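Local structure of beta-fructofuranosidase (3WPU) at residues Asn91-Ile96 with Val207-Lys212; Gln87-Gly92 with Asn487-Thr492; Ala44-Asn49 with Asp410-Pro415; Ser54-Thr59 with Gly394-Leu399; Val308-Ala313 with Glu322-Ile327. The protein is a beta-fructofuranosidase of the levansucrase/invertase family, whose members are built around a five-bladed beta-propeller. All coordinates share one frame; numbering follows the deposited sequence.

Interaction 1: Asn91-Ile96 with Val207-Lys212; sequences NGWEII and VKANKK
Ala-209 O is held by a water that donates to it at 2.8 Å and in turn accepts from Asn-91 ND2, so the carbonyl of one strand is tied to an amide whose direct partner is Thr-492 O. The second polar link is a weak one. Trp-93 NE1 lies 3.0 Å from Asn-210 O, but the N-H points well off the oxygen, at 130°. That oxygen sits at the edge of the indole and near its plane, and Lys-211 O follows along the same edge, 3.5 Å from Trp-93 CZ2. Strands 93-96 and 207-210 belong to the beta-propeller framework. Their axes come no closer than 9.8 Å, at 144°, a gap bridged by side chains. Ala-209 CB meets the indole obliquely, 3.8 Å from Trp-93 CD1. Ile-95 and Val-207 reach toward each other tip to tip, CD1 of the isoleucine touching CG2 of the valine at 3.8 Å. An anti second torsion (chi2 163°) carries CD1 of Ile-95 out to that meeting point. Val-214 of strand 213-226 packs on both Trp-93 and Ile-95, while Tyr-120 meets the indole edge-to-face.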
# COMPACT_ATOMS: atom_id res chain seq x y z
N ASN A 91 -21.97 -3.56 -10.05
CA ASN A 91 -22.99 -3.16 -11.00
C ASN A 91 -22.50 -2.24 -12.11
O ASN A 91 -23.14 -1.25 -12.44
CB ASN A 91 -24.19 -2.60 -10.24
CG ASN A 91 -24.94 -3.68 -9.49
OD1 ASN A 91 -24.50 -4.82 -9.44
ND2 ASN A 91 -26.07 -3.33 -8.90
N GLY A 92 -21.36 -2.61 -12.69
CA GLY A 92 -20.82 -1.95 -13.86
C GLY A 92 -19.85 -0.83 -13.58
O GLY A 92 -19.42 -0.17 -14.52
N TRP A 93 -19.49 -0.62 -12.32
CA TRP A 93 -18.61 0.51 -11.95
C TRP A 93 -17.39 0.05 -11.15
O TRP A 93 -17.53 -0.60 -10.11
CB TRP A 93 -19.37 1.51 -11.09
CG TRP A 93 -20.53 2.13 -11.76
CD1 TRP A 93 -21.83 1.73 -11.68
CD2 TRP A 93 -20.51 3.28 -12.60
NE1 TRP A 93 -22.62 2.55 -12.42
CE2 TRP A 93 -21.84 3.52 -13.01
CE3 TRP A 93 -19.51 4.12 -13.09
CZ2 TRP A 93 -22.19 4.57 -13.85
CZ3 TRP A 93 -19.86 5.17 -13.92
CH2 TRP A 93 -21.18 5.39 -14.29
N GLU A 94 -16.20 0.42 -11.63
CA GLU A 94 -14.97 0.26 -10.83
C GLU A 94 -15.03 1.38 -9.79
O GLU A 94 -15.43 2.50 -10.11
CB GLU A 94 -13.71 0.38 -11.68
CG GLU A 94 -13.51 -0.76 -12.64
CD GLU A 94 -12.24 -0.70 -13.44
OE1 GLU A 94 -11.61 0.38 -13.56
OE2 GLU A 94 -11.87 -1.76 -14.00
N ILE A 95 -14.62 1.06 -8.55
CA ILE A 95 -14.68 1.96 -7.41
C ILE A 95 -13.34 1.90 -6.68
O ILE A 95 -12.84 0.81 -6.37
CB ILE A 95 -15.80 1.56 -6.42
CG1 ILE A 95 -17.18 1.72 -7.06
CG2 ILE A 95 -15.70 2.37 -5.13
CD1 ILE A 95 -18.27 0.97 -6.33
N ILE A 96 -12.76 3.07 -6.43
CA ILE A 96 -11.53 3.17 -5.63
C ILE A 96 -11.72 4.16 -4.49
O ILE A 96 -12.58 5.06 -4.56
CB ILE A 96 -10.31 3.55 -6.47
CG1 ILE A 96 -10.53 4.92 -7.12
CG2 ILE A 96 -10.01 2.44 -7.48
CD1 ILE A 96 -9.34 5.46 -7.89
N VAL A 207 -22.72 0.28 -1.59
CA VAL A 207 -22.74 0.86 -2.92
C VAL A 207 -24.18 1.06 -3.36
O VAL A 207 -25.02 0.16 -3.24
CB VAL A 207 -22.01 -0.05 -3.94
CG1 VAL A 207 -22.17 0.47 -5.36
CG2 VAL A 207 -20.54 -0.19 -3.57
N LYS A 208 -24.47 2.24 -3.87
CA LYS A 208 -25.72 2.47 -4.55
C LYS A 208 -25.35 2.96 -5.95
O LYS A 208 -24.80 4.05 -6.10
CB LYS A 208 -26.58 3.45 -3.76
CG LYS A 208 -28.06 3.43 -4.17
CD LYS A 208 -28.34 4.37 -5.32
CE LYS A 208 -29.72 4.15 -5.94
NZ LYS A 208 -29.72 3.25 -7.13
N ALA A 209 -25.59 2.11 -6.94
CA ALA A 209 -25.15 2.38 -8.31
C ALA A 209 -26.34 2.46 -9.28
O ALA A 209 -27.33 1.76 -9.12
CB ALA A 209 -24.17 1.32 -8.77
N ASN A 210 -26.23 3.35 -10.25
CA ASN A 210 -27.14 3.34 -11.40
C ASN A 210 -26.42 3.88 -12.63
O ASN A 210 -25.19 4.04 -12.59
CB ASN A 210 -28.46 4.10 -11.09
CG ASN A 210 -28.26 5.55 -10.68
OD1 ASN A 210 -29.09 6.12 -9.96
ND2 ASN A 210 -27.19 6.16 -11.11
N LYS A 211 -27.15 4.15 -13.72
CA LYS A 211 -26.54 4.65 -14.96
C LYS A 211 -25.76 5.93 -14.76
O LYS A 211 -24.81 6.19 -15.48
CB LYS A 211 -27.59 4.91 -16.04
CG LYS A 211 -28.02 3.66 -16.78
CD LYS A 211 -29.13 3.96 -17.78
CE LYS A 211 -29.73 2.68 -18.35
NZ LYS A 211 -28.70 1.85 -19.02
N LYS A 212 -26.21 6.76 -13.82
CA LYS A 212 -25.60 8.06 -13.56
C LYS A 212 -24.31 8.00 -12.73
O LYS A 212 -23.53 8.93 -12.77
CB LYS A 212 -26.59 9.00 -12.87
CG LYS A 212 -27.51 9.76 -13.83
CD LYS A 212 -28.19 8.84 -14.83
CE LYS A 212 -29.15 9.60 -15.73
NZ LYS A 212 -30.25 10.25 -14.97
O HOH W 1 -27.66 -0.99 -9.53

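Interaction 2: Gln87-Gly92 with Asn487-Thr492; sequences QYSVNG and NKHLFT
Tyr-88 and Lys-488 cross on one face of a parallel strand pair, in which strand 88-90 of the propeller framework takes strand 488-492 from late in the chain as a sheet neighbour. The phenol ring lies over the lysine's root: Lys-488 CB sits 3.6 Å from the centroid of the Tyr-88 ring, shifted toward the rim near CE2 and CZ, a CH-pi contact. A bend at chi2 (-68°) turns CD of Lys-488 off its straight course, and the tyrosine hydroxyl goes to Asp-82. Leu-490 CB comes up to the edge of the same ring, and beyond it Val-90 CG1 meets Thr-492 CG2 at 4.0 Å. The other face carries Ser-89 and His-489. There Ser-89 OG hydrogen-bonds His-489 ND1 at 2.7 Å, at the edge of the imidazole and near its plane, while NE2 of that ring is bonded to Asp-502. Between the faces, the backbones exchange regular bonds such as Leu-490 N to Ser-89 O. Asparagine side chains extend the pairing at both ends. Asn-487 OD1 accepts from Gln-87 N at 2.9 Å. At the other end Asn-91 lays its whole amide against the backbone of Thr-492: OD1 takes the N-H of Thr-492 on an in-plane lone pair at 2.8 Å, and ND2 gives an almost straight bond (171°) to Thr-492 O. One water finishes the join, accepting from Gly-92 N, donating to Leu-490 O at 3.0 Å and hydrogen-bonding Ser-89 OG at 2.7 Å.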
# COMPACT_ATOMS: atom_id res chain seq x y z
N GLN A 87 -9.79 -7.52 -7.36
CA GLN A 87 -10.29 -6.16 -7.42
C GLN A 87 -11.63 -6.10 -8.14
O GLN A 87 -11.82 -6.72 -9.19
CB GLN A 87 -9.24 -5.25 -8.07
CG GLN A 87 -7.92 -5.33 -7.30
CD GLN A 87 -6.80 -4.44 -7.76
OE1 GLN A 87 -5.76 -4.36 -7.08
NE2 GLN A 87 -6.99 -3.74 -8.86
N TYR A 88 -12.56 -5.33 -7.56
CA TYR A 88 -13.96 -5.36 -7.95
C TYR A 88 -14.59 -4.12 -8.58
O TYR A 88 -14.33 -2.98 -8.17
CB TYR A 88 -14.80 -5.72 -6.74
CG TYR A 88 -14.77 -7.18 -6.41
CD1 TYR A 88 -13.66 -7.74 -5.80
CD2 TYR A 88 -15.84 -8.01 -6.71
CE1 TYR A 88 -13.60 -9.08 -5.50
CE2 TYR A 88 -15.80 -9.36 -6.42
CZ TYR A 88 -14.67 -9.89 -5.83
OH TYR A 88 -14.60 -11.23 -5.50
N SER A 89 -15.46 -4.38 -9.55
CA SER A 89 -16.49 -3.43 -9.97
C SER A 89 -17.78 -3.88 -9.31
O SER A 89 -17.92 -5.07 -8.97
CB SER A 89 -16.62 -3.41 -11.50
OG SER A 89 -17.09 -4.65 -11.98
N VAL A 90 -18.72 -2.95 -9.13
CA VAL A 90 -20.06 -3.25 -8.59
C VAL A 90 -21.10 -2.69 -9.56
O VAL A 90 -21.08 -1.50 -9.90
CB VAL A 90 -20.29 -2.67 -7.17
CG1 VAL A 90 -21.66 -3.10 -6.64
CG2 VAL A 90 -19.20 -3.13 -6.21
N ASN A 91 -21.97 -3.56 -10.05
CA ASN A 91 -22.99 -3.16 -11.00
C ASN A 91 -22.50 -2.24 -12.11
O ASN A 91 -23.14 -1.25 -12.44
CB ASN A 91 -24.19 -2.60 -10.24
CG ASN A 91 -24.94 -3.68 -9.49
OD1 ASN A 91 -24.50 -4.82 -9.44
ND2 ASN A 91 -26.07 -3.33 -8.90
N GLY A 92 -21.36 -2.61 -12.69
CA GLY A 92 -20.82 -1.95 -13.86
C GLY A 92 -19.85 -0.83 -13.58
O GLY A 92 -19.42 -0.17 -14.52
N ASN A 487 -10.71 -7.18 -11.78
CA ASN A 487 -10.70 -8.50 -12.41
C ASN A 487 -11.88 -9.36 -11.96
O ASN A 487 -12.07 -10.47 -12.47
CB ASN A 487 -9.37 -9.23 -12.18
CG ASN A 487 -9.09 -9.49 -10.72
OD1 ASN A 487 -9.03 -8.55 -9.91
ND2 ASN A 487 -8.92 -10.75 -10.35
N LYS A 488 -12.69 -8.85 -11.04
CA LYS A 488 -13.94 -9.50 -10.67
C LYS A 488 -15.04 -8.45 -10.74
O LYS A 488 -14.81 -7.27 -10.51
CB LYS A 488 -13.88 -10.10 -9.28
CG LYS A 488 -12.83 -11.19 -9.13
CD LYS A 488 -13.15 -12.45 -9.91
CE LYS A 488 -12.16 -13.56 -9.59
NZ LYS A 488 -12.31 -14.72 -10.51
N HIS A 489 -16.24 -8.90 -11.06
CA HIS A 489 -17.37 -8.01 -11.29
C HIS A 489 -18.56 -8.49 -10.52
O HIS A 489 -19.10 -9.57 -10.79
CB HIS A 489 -17.67 -7.96 -12.79
CG HIS A 489 -16.44 -7.69 -13.59
ND1 HIS A 489 -15.93 -6.41 -13.73
CD2 HIS A 489 -15.56 -8.53 -14.17
CE1 HIS A 489 -14.81 -6.48 -14.44
NE2 HIS A 489 -14.56 -7.75 -14.71
N LEU A 490 -18.95 -7.69 -9.53
CA LEU A 490 -20.09 -8.00 -8.69
C LEU A 490 -21.35 -7.46 -9.36
O LEU A 490 -21.40 -6.31 -9.81
CB LEU A 490 -19.90 -7.37 -7.30
CG LEU A 490 -21.02 -7.63 -6.30
CD1 LEU A 490 -21.20 -9.12 -6.05
CD2 LEU A 490 -20.73 -6.93 -4.98
N PHE A 491 -22.36 -8.33 -9.44
CA PHE A 491 -23.69 -7.92 -9.86
C PHE A 491 -24.63 -8.25 -8.73
O PHE A 491 -24.72 -9.40 -8.32
CB PHE A 491 -24.07 -8.64 -11.14
CG PHE A 491 -23.21 -8.29 -12.30
CD1 PHE A 491 -23.22 -6.99 -12.79
CD2 PHE A 491 -22.37 -9.22 -12.89
CE1 PHE A 491 -22.41 -6.64 -13.87
CE2 PHE A 491 -21.57 -8.88 -13.96
CZ PHE A 491 -21.59 -7.59 -14.45
N THR A 492 -25.28 -7.22 -8.18
CA THR A 492 -26.04 -7.36 -6.94
C THR A 492 -27.31 -6.49 -6.97
O THR A 492 -27.31 -5.37 -7.49
CB THR A 492 -25.16 -7.02 -5.71
OG1 THR A 492 -25.89 -7.23 -4.50
CG2 THR A 492 -24.67 -5.58 -5.76
O HOH W 2 -19.80 -5.05 -12.06

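Interaction 3: Ala44-Asn49 with Asp410-Pro415; sequences APSREN and DFNQHP
Two beta turns in surface loops meet here, the type II turn Pro-45 to Glu-48 and the type I turn Asp-410 to Gln-413, with Arg-47 reaching from the first across the second. Extended from CG to NE, the arginine grips Phe-411 O side-on with two nitrogens. Arg-47 NE stands 2.7 Å from Phe-411 O, and Arg-47 NH2 is 2.8 Å from the same Phe-411 O, which lies close to the guanidinium plane. The same NH2 lies 3.8 Å above the centre of the Phe-411 ring, and CZ is 3° off the ring normal, a cation-pi contact over the face, with the two bonds to Phe-411 O setting the guanidinium's position. Phe-411 thus offers Arg-47 its carbonyl and its ring at once. Arg-47 N also bonds Asn-412 O at 2.8 Å, coming from above the carbonyl plane. Ser-46 OG accepts a short, nearly straight bond from Asn-412 ND2 at 2.6 Å. The 410-413 turn is braced within itself by an Asx turn, Asp-410 OD2 accepting from Asn-412 N. His-414 turns the CD2 edge of its ring to the other loop, CD2 lying 3.3 Å from Arg-47 O and 3.5 Å from Asn-49 N.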
# COMPACT_ATOMS: atom_id res chain seq x y z
N ALA A 44 27.62 6.07 -12.24
CA ALA A 44 26.46 6.74 -12.84
C ALA A 44 26.58 8.24 -12.64
O ALA A 44 26.69 8.73 -11.51
CB ALA A 44 25.15 6.21 -12.27
N PRO A 45 26.59 9.00 -13.74
CA PRO A 45 26.82 10.44 -13.55
C PRO A 45 25.60 11.22 -13.04
O PRO A 45 24.49 10.67 -12.93
CB PRO A 45 27.21 10.92 -14.95
CG PRO A 45 26.69 9.93 -15.90
CD PRO A 45 26.45 8.63 -15.16
N SER A 46 25.84 12.50 -12.73
CA SER A 46 24.82 13.43 -12.27
C SER A 46 23.47 13.23 -12.94
O SER A 46 23.36 13.19 -14.17
CB SER A 46 25.30 14.88 -12.52
OG SER A 46 24.37 15.80 -11.98
N ARG A 47 22.44 13.08 -12.11
CA ARG A 47 21.03 12.95 -12.53
C ARG A 47 20.63 11.68 -13.28
O ARG A 47 19.48 11.56 -13.71
CB ARG A 47 20.59 14.18 -13.33
CG ARG A 47 20.87 15.48 -12.60
CD ARG A 47 20.17 16.65 -13.26
NE ARG A 47 20.36 17.84 -12.44
CZ ARG A 47 20.22 19.09 -12.89
NH1 ARG A 47 19.88 19.31 -14.16
NH2 ARG A 47 20.43 20.10 -12.07
N GLU A 48 21.54 10.72 -13.46
CA GLU A 48 21.21 9.46 -14.09
C GLU A 48 20.94 8.43 -13.01
O GLU A 48 21.44 8.56 -11.90
CB GLU A 48 22.34 9.00 -14.99
CG GLU A 48 22.60 10.03 -16.09
CD GLU A 48 23.44 9.51 -17.24
OE1 GLU A 48 23.83 10.36 -18.09
OE2 GLU A 48 23.74 8.30 -17.29
N ASN A 49 20.11 7.45 -13.33
CA ASN A 49 19.83 6.32 -12.44
C ASN A 49 21.08 5.46 -12.23
O ASN A 49 21.77 5.13 -13.19
CB ASN A 49 18.73 5.49 -13.08
CG ASN A 49 18.26 4.35 -12.21
OD1 ASN A 49 18.30 4.42 -10.99
ND2 ASN A 49 17.76 3.32 -12.86
N ASP A 410 17.58 17.66 -4.97
CA ASP A 410 19.03 17.85 -5.03
C ASP A 410 19.49 18.15 -6.46
O ASP A 410 19.09 17.51 -7.42
CB ASP A 410 19.77 16.63 -4.49
CG ASP A 410 21.27 16.86 -4.38
OD1 ASP A 410 21.74 17.29 -3.30
OD2 ASP A 410 21.99 16.56 -5.35
N PHE A 411 20.39 19.12 -6.58
CA PHE A 411 20.97 19.49 -7.85
C PHE A 411 21.46 18.33 -8.76
O PHE A 411 21.33 18.41 -9.97
CB PHE A 411 22.16 20.44 -7.58
CG PHE A 411 22.75 21.03 -8.82
CD1 PHE A 411 23.80 20.41 -9.48
CD2 PHE A 411 22.24 22.22 -9.32
CE1 PHE A 411 24.33 20.97 -10.63
CE2 PHE A 411 22.77 22.78 -10.47
CZ PHE A 411 23.82 22.15 -11.12
N ASN A 412 22.00 17.26 -8.17
CA ASN A 412 22.60 16.18 -8.94
C ASN A 412 21.75 14.88 -8.98
O ASN A 412 22.22 13.84 -9.43
CB ASN A 412 23.97 15.83 -8.36
CG ASN A 412 25.00 16.91 -8.64
OD1 ASN A 412 25.54 17.52 -7.72
ND2 ASN A 412 25.28 17.13 -9.91
N GLN A 413 20.53 14.97 -8.51
CA GLN A 413 19.70 13.76 -8.33
C GLN A 413 18.82 13.52 -9.56
O GLN A 413 18.52 14.46 -10.33
CB GLN A 413 18.90 13.90 -7.04
CG GLN A 413 18.25 12.60 -6.57
CD GLN A 413 19.20 11.43 -6.68
OE1 GLN A 413 19.09 10.60 -7.59
NE2 GLN A 413 20.18 11.38 -5.79
N HIS A 414 18.40 12.28 -9.78
CA HIS A 414 17.53 11.93 -10.89
C HIS A 414 16.18 12.64 -10.66
O HIS A 414 15.66 12.63 -9.55
CB HIS A 414 17.32 10.40 -10.99
CG HIS A 414 16.65 9.97 -12.26
ND1 HIS A 414 15.34 10.26 -12.55
CD2 HIS A 414 17.12 9.29 -13.33
CE1 HIS A 414 15.02 9.77 -13.73
NE2 HIS A 414 16.09 9.17 -14.22
N PRO A 415 15.62 13.28 -11.70
CA PRO A 415 14.36 14.04 -11.51
C PRO A 415 13.10 13.21 -11.26
O PRO A 415 12.04 13.74 -10.97
CB PRO A 415 14.23 14.86 -12.80
CG PRO A 415 15.07 14.15 -13.80
CD PRO A 415 16.21 13.54 -13.03

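Interaction 4: Ser54-Thr59 with Gly394-Leu399; sequences SVTMPT and GNPTNL
Thr-56 and Gly-394 pair through a single backbone bridge, their CA atoms 4.7 Å apart, which pins the loop between helix 30-38 and strand 72-81 to the end of strand 391-394, part of an antiparallel sheet of the propeller fold. Gly-394 uses both its polar backbone atoms: its N-H gives a practically straight bond (179°) to Val-55 O at 2.8 Å, and its O accepts from Met-57 N at 2.8 Å. That oxygen is approached by Thr-56 CA as well, at 3.3 Å, as a C-H...O contact. The side chains then close around Pro-396. Thr-56 CG2, anti to the backbone N, lies against Pro-396 CA at 3.7 Å, and Thr-59 crosses the ring so that OG1 stands near CG. Met-57, with its chain fully extended, runs side by side with Asn-395, Met-57 SD coming to 4.0 Å from Asn-395 OD1; the amide's own ND2 is taken by Ala-420 O and His-417 O. Thr-56 OG1 is a buried hydroxyl with several partners: Pro-52 O and Asn-49 ND2 bond to it directly. A water donates to Thr-56 OG1 and, from its other hydrogen, to Asn-395 O at 2.9 Å. Asn-395 O receives a second donor, Thr-397 OG1, at 2.7 Å, from well above the carbonyl plane.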
# COMPACT_ATOMS: atom_id res chain seq x y z
N SER A 54 16.07 -3.44 -13.98
CA SER A 54 15.06 -4.47 -13.67
C SER A 54 14.32 -4.25 -12.35
O SER A 54 13.29 -4.87 -12.11
CB SER A 54 15.67 -5.87 -13.69
OG SER A 54 16.64 -6.00 -12.66
N VAL A 55 14.88 -3.43 -11.46
CA VAL A 55 14.23 -3.13 -10.20
C VAL A 55 13.97 -1.63 -10.03
O VAL A 55 13.77 -1.13 -8.92
CB VAL A 55 15.04 -3.69 -9.00
CG1 VAL A 55 15.05 -5.21 -9.03
CG2 VAL A 55 16.44 -3.10 -8.93
N THR A 56 13.98 -0.92 -11.16
CA THR A 56 13.66 0.50 -11.22
C THR A 56 12.35 0.75 -11.98
O THR A 56 12.16 0.25 -13.10
CB THR A 56 14.80 1.29 -11.88
OG1 THR A 56 16.00 1.15 -11.11
CG2 THR A 56 14.45 2.77 -12.00
N MET A 57 11.46 1.52 -11.38
CA MET A 57 10.21 1.92 -12.04
C MET A 57 10.49 2.72 -13.30
O MET A 57 11.33 3.60 -13.26
CB MET A 57 9.38 2.78 -11.10
CG MET A 57 7.96 3.04 -11.56
SD MET A 57 7.06 4.05 -10.35
CE MET A 57 5.57 4.41 -11.31
N PRO A 58 9.77 2.43 -14.40
CA PRO A 58 9.85 3.29 -15.59
C PRO A 58 9.64 4.73 -15.25
O PRO A 58 8.85 5.07 -14.37
CB PRO A 58 8.73 2.75 -16.49
CG PRO A 58 8.57 1.31 -16.08
CD PRO A 58 8.94 1.24 -14.62
N THR A 59 10.39 5.60 -15.95
CA THR A 59 10.38 7.01 -15.65
C THR A 59 9.06 7.66 -16.06
O THR A 59 8.59 7.49 -17.21
CB THR A 59 11.58 7.67 -16.37
OG1 THR A 59 12.81 7.16 -15.83
CG2 THR A 59 11.58 9.19 -16.21
N GLY A 394 12.14 0.46 -7.28
CA GLY A 394 12.67 1.73 -6.83
C GLY A 394 12.46 2.85 -7.83
O GLY A 394 12.49 2.63 -9.05
N ASN A 395 12.19 4.03 -7.33
CA ASN A 395 12.21 5.18 -8.22
C ASN A 395 13.61 5.31 -8.82
O ASN A 395 14.60 4.88 -8.22
CB ASN A 395 11.81 6.43 -7.49
CG ASN A 395 10.34 6.44 -7.10
OD1 ASN A 395 9.52 5.68 -7.62
ND2 ASN A 395 10.00 7.32 -6.17
N PRO A 396 13.69 5.93 -10.02
CA PRO A 396 15.03 6.12 -10.57
C PRO A 396 15.80 7.03 -9.62
O PRO A 396 15.26 8.05 -9.20
CB PRO A 396 14.78 6.80 -11.92
CG PRO A 396 13.33 7.05 -12.03
CD PRO A 396 12.62 6.29 -10.96
N THR A 397 17.04 6.63 -9.32
CA THR A 397 17.78 7.11 -8.17
C THR A 397 19.27 6.96 -8.43
O THR A 397 19.73 5.89 -8.82
CB THR A 397 17.44 6.25 -6.92
OG1 THR A 397 16.07 6.40 -6.57
CG2 THR A 397 18.31 6.65 -5.71
N ASN A 398 20.02 8.05 -8.24
CA ASN A 398 21.46 7.96 -8.20
C ASN A 398 21.95 7.96 -6.77
O ASN A 398 21.97 9.00 -6.12
CB ASN A 398 22.13 9.13 -8.97
CG ASN A 398 23.59 8.82 -9.30
OD1 ASN A 398 24.28 8.19 -8.51
ND2 ASN A 398 24.06 9.26 -10.47
N LEU A 399 22.35 6.78 -6.27
CA LEU A 399 22.78 6.67 -4.87
C LEU A 399 24.11 7.36 -4.61
O LEU A 399 24.46 7.58 -3.45
CB LEU A 399 22.84 5.21 -4.39
CG LEU A 399 21.50 4.50 -4.21
CD1 LEU A 399 21.80 3.10 -3.68
CD2 LEU A 399 20.54 5.22 -3.29
O HOH W 3 15.69 2.20 -8.21

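Interaction 5: Val308-Ala313 with Glu322-Ile327; sequences VGLAKA and EFLPPI
Lys-312 and Glu-322 form the hydrogen-bonded pair nearest the turn of this antiparallel beta hairpin, Lys-312 N to Glu-322 O and Glu-322 N to Lys-312 O, each 2.9 Å long. Their side chains run side by side in the same direction, with Lys-312 CD 4.0 Å from Glu-322 OE1. The next pair, Ala-311 with Phe-323, is non-hydrogen-bonded and close, Ala-311 CB standing 3.3 Å from Glu-322 O. On the face shared with Lys-312, Leu-324 CD1 wedges between Lys-312 CB and Leu-310 CD2, at 3.9 Å from the latter. Leu-310 in turn crosses Ile-327 at about a right angle, CB to CG2 4.0 Å. After Leu-324 N to Leu-310 O, Pro-325 and Pro-326 have no N-H to give, and bonding resumes with Ile-327 N to Val-308 O at 2.9 Å. Tyr-233 OH bonds both Leu-324 O and Leu-310 N, one backbone atom on each strand. Farther out, Lys-312 NZ makes salt bridges with Glu-258 and Glu-21. Strand 260-266 flanks strand 305-313 on its other edge and brings Val-262 and Phe-260 onto the leucines, whereas strand 26-27 lies beside strand 321-331 and bonds Ile-327 through Ala-26.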
# COMPACT_ATOMS: atom_id res chain seq x y z
N VAL A 308 6.49 -4.62 10.65
CA VAL A 308 5.24 -4.96 10.02
C VAL A 308 4.54 -5.90 10.97
O VAL A 308 5.06 -6.96 11.33
CB VAL A 308 5.39 -5.64 8.63
CG1 VAL A 308 4.04 -6.08 8.12
CG2 VAL A 308 6.04 -4.65 7.66
N GLY A 309 3.34 -5.48 11.37
CA GLY A 309 2.51 -6.25 12.29
C GLY A 309 1.52 -7.18 11.63
O GLY A 309 1.23 -7.09 10.44
N LEU A 310 1.03 -8.13 12.44
CA LEU A 310 0.01 -9.09 12.03
C LEU A 310 -1.07 -9.09 13.13
O LEU A 310 -0.77 -8.94 14.33
CB LEU A 310 0.60 -10.49 11.91
CG LEU A 310 -0.31 -11.55 11.29
CD1 LEU A 310 -0.64 -11.30 9.83
CD2 LEU A 310 0.30 -12.94 11.47
N ALA A 311 -2.32 -9.21 12.70
CA ALA A 311 -3.45 -9.36 13.60
C ALA A 311 -4.40 -10.38 12.99
O ALA A 311 -4.40 -10.62 11.78
CB ALA A 311 -4.17 -8.05 13.86
N LYS A 312 -5.19 -11.00 13.86
CA LYS A 312 -6.16 -11.99 13.46
C LYS A 312 -7.55 -11.61 13.98
O LYS A 312 -7.70 -11.21 15.14
CB LYS A 312 -5.75 -13.34 14.02
CG LYS A 312 -6.69 -14.47 13.67
CD LYS A 312 -6.22 -15.75 14.33
CE LYS A 312 -7.16 -16.88 13.98
NZ LYS A 312 -6.63 -18.21 14.39
N ALA A 313 -8.56 -11.75 13.11
CA ALA A 313 -9.95 -11.43 13.47
C ALA A 313 -10.49 -12.51 14.41
O ALA A 313 -10.19 -13.71 14.26
CB ALA A 313 -10.82 -11.32 12.23
N GLU A 322 -7.23 -9.55 17.46
CA GLU A 322 -6.15 -9.76 18.42
C GLU A 322 -4.83 -9.53 17.68
O GLU A 322 -4.64 -9.98 16.54
CB GLU A 322 -6.17 -11.17 19.06
CG GLU A 322 -5.85 -12.28 18.12
CD GLU A 322 -5.96 -13.66 18.77
OE1 GLU A 322 -5.48 -14.60 18.14
OE2 GLU A 322 -6.58 -13.78 19.85
N PHE A 323 -3.93 -8.83 18.33
CA PHE A 323 -2.58 -8.69 17.85
C PHE A 323 -1.89 -10.04 17.88
O PHE A 323 -2.15 -10.88 18.77
CB PHE A 323 -1.77 -7.75 18.73
CG PHE A 323 -2.01 -6.28 18.48
CD1 PHE A 323 -1.86 -5.76 17.23
CD2 PHE A 323 -2.34 -5.45 19.53
CE1 PHE A 323 -2.04 -4.40 17.00
CE2 PHE A 323 -2.53 -4.09 19.32
CZ PHE A 323 -2.38 -3.57 18.06
N LEU A 324 -1.03 -10.25 16.90
CA LEU A 324 -0.07 -11.33 16.88
C LEU A 324 1.33 -10.72 16.79
O LEU A 324 1.46 -9.50 16.53
CB LEU A 324 -0.34 -12.27 15.70
CG LEU A 324 -1.70 -12.98 15.73
CD1 LEU A 324 -1.95 -13.80 14.48
CD2 LEU A 324 -1.85 -13.87 16.97
N PRO A 325 2.38 -11.52 16.99
CA PRO A 325 3.73 -10.91 17.00
C PRO A 325 4.10 -10.32 15.61
O PRO A 325 3.57 -10.73 14.59
CB PRO A 325 4.64 -12.07 17.42
CG PRO A 325 3.72 -12.96 18.25
CD PRO A 325 2.41 -12.91 17.51
N PRO A 326 4.99 -9.31 15.57
CA PRO A 326 5.34 -8.79 14.26
C PRO A 326 5.92 -9.83 13.31
O PRO A 326 6.62 -10.78 13.74
CB PRO A 326 6.41 -7.71 14.57
CG PRO A 326 6.38 -7.49 16.04
CD PRO A 326 5.79 -8.72 16.67
N ILE A 327 5.62 -9.71 12.04
CA ILE A 327 6.18 -10.64 11.03
C ILE A 327 7.49 -10.20 10.40
O ILE A 327 8.24 -11.05 9.88
CB ILE A 327 5.17 -11.05 9.93
CG1 ILE A 327 4.57 -9.83 9.22
CG2 ILE A 327 4.05 -11.90 10.52
CD1 ILE A 327 3.76 -10.16 7.98

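Overall arrangement
From the N terminus, the loop residues 44-49 and 54-59 open interactions 3 and 4, which close late, at 410-415 and 394-399, so interaction 4 nests inside interaction 3; Gln-413 and Ala-44 both bond Asn-398 between them. Interactions 2 and 1 next start from one stretch, sharing Asn-91 and Gly-92. Interaction 1 closes first, at 207-212, within the loops of 3 and 4. The hairpin of interaction 5 follows interaction 1 in series and is nested inside 2, 3 and 4. Interaction 2 closes last, at 487-492, and crosses 3 and 4, tying a late strand back to the early sheet on the opposite side of the chain's centre from interaction 3.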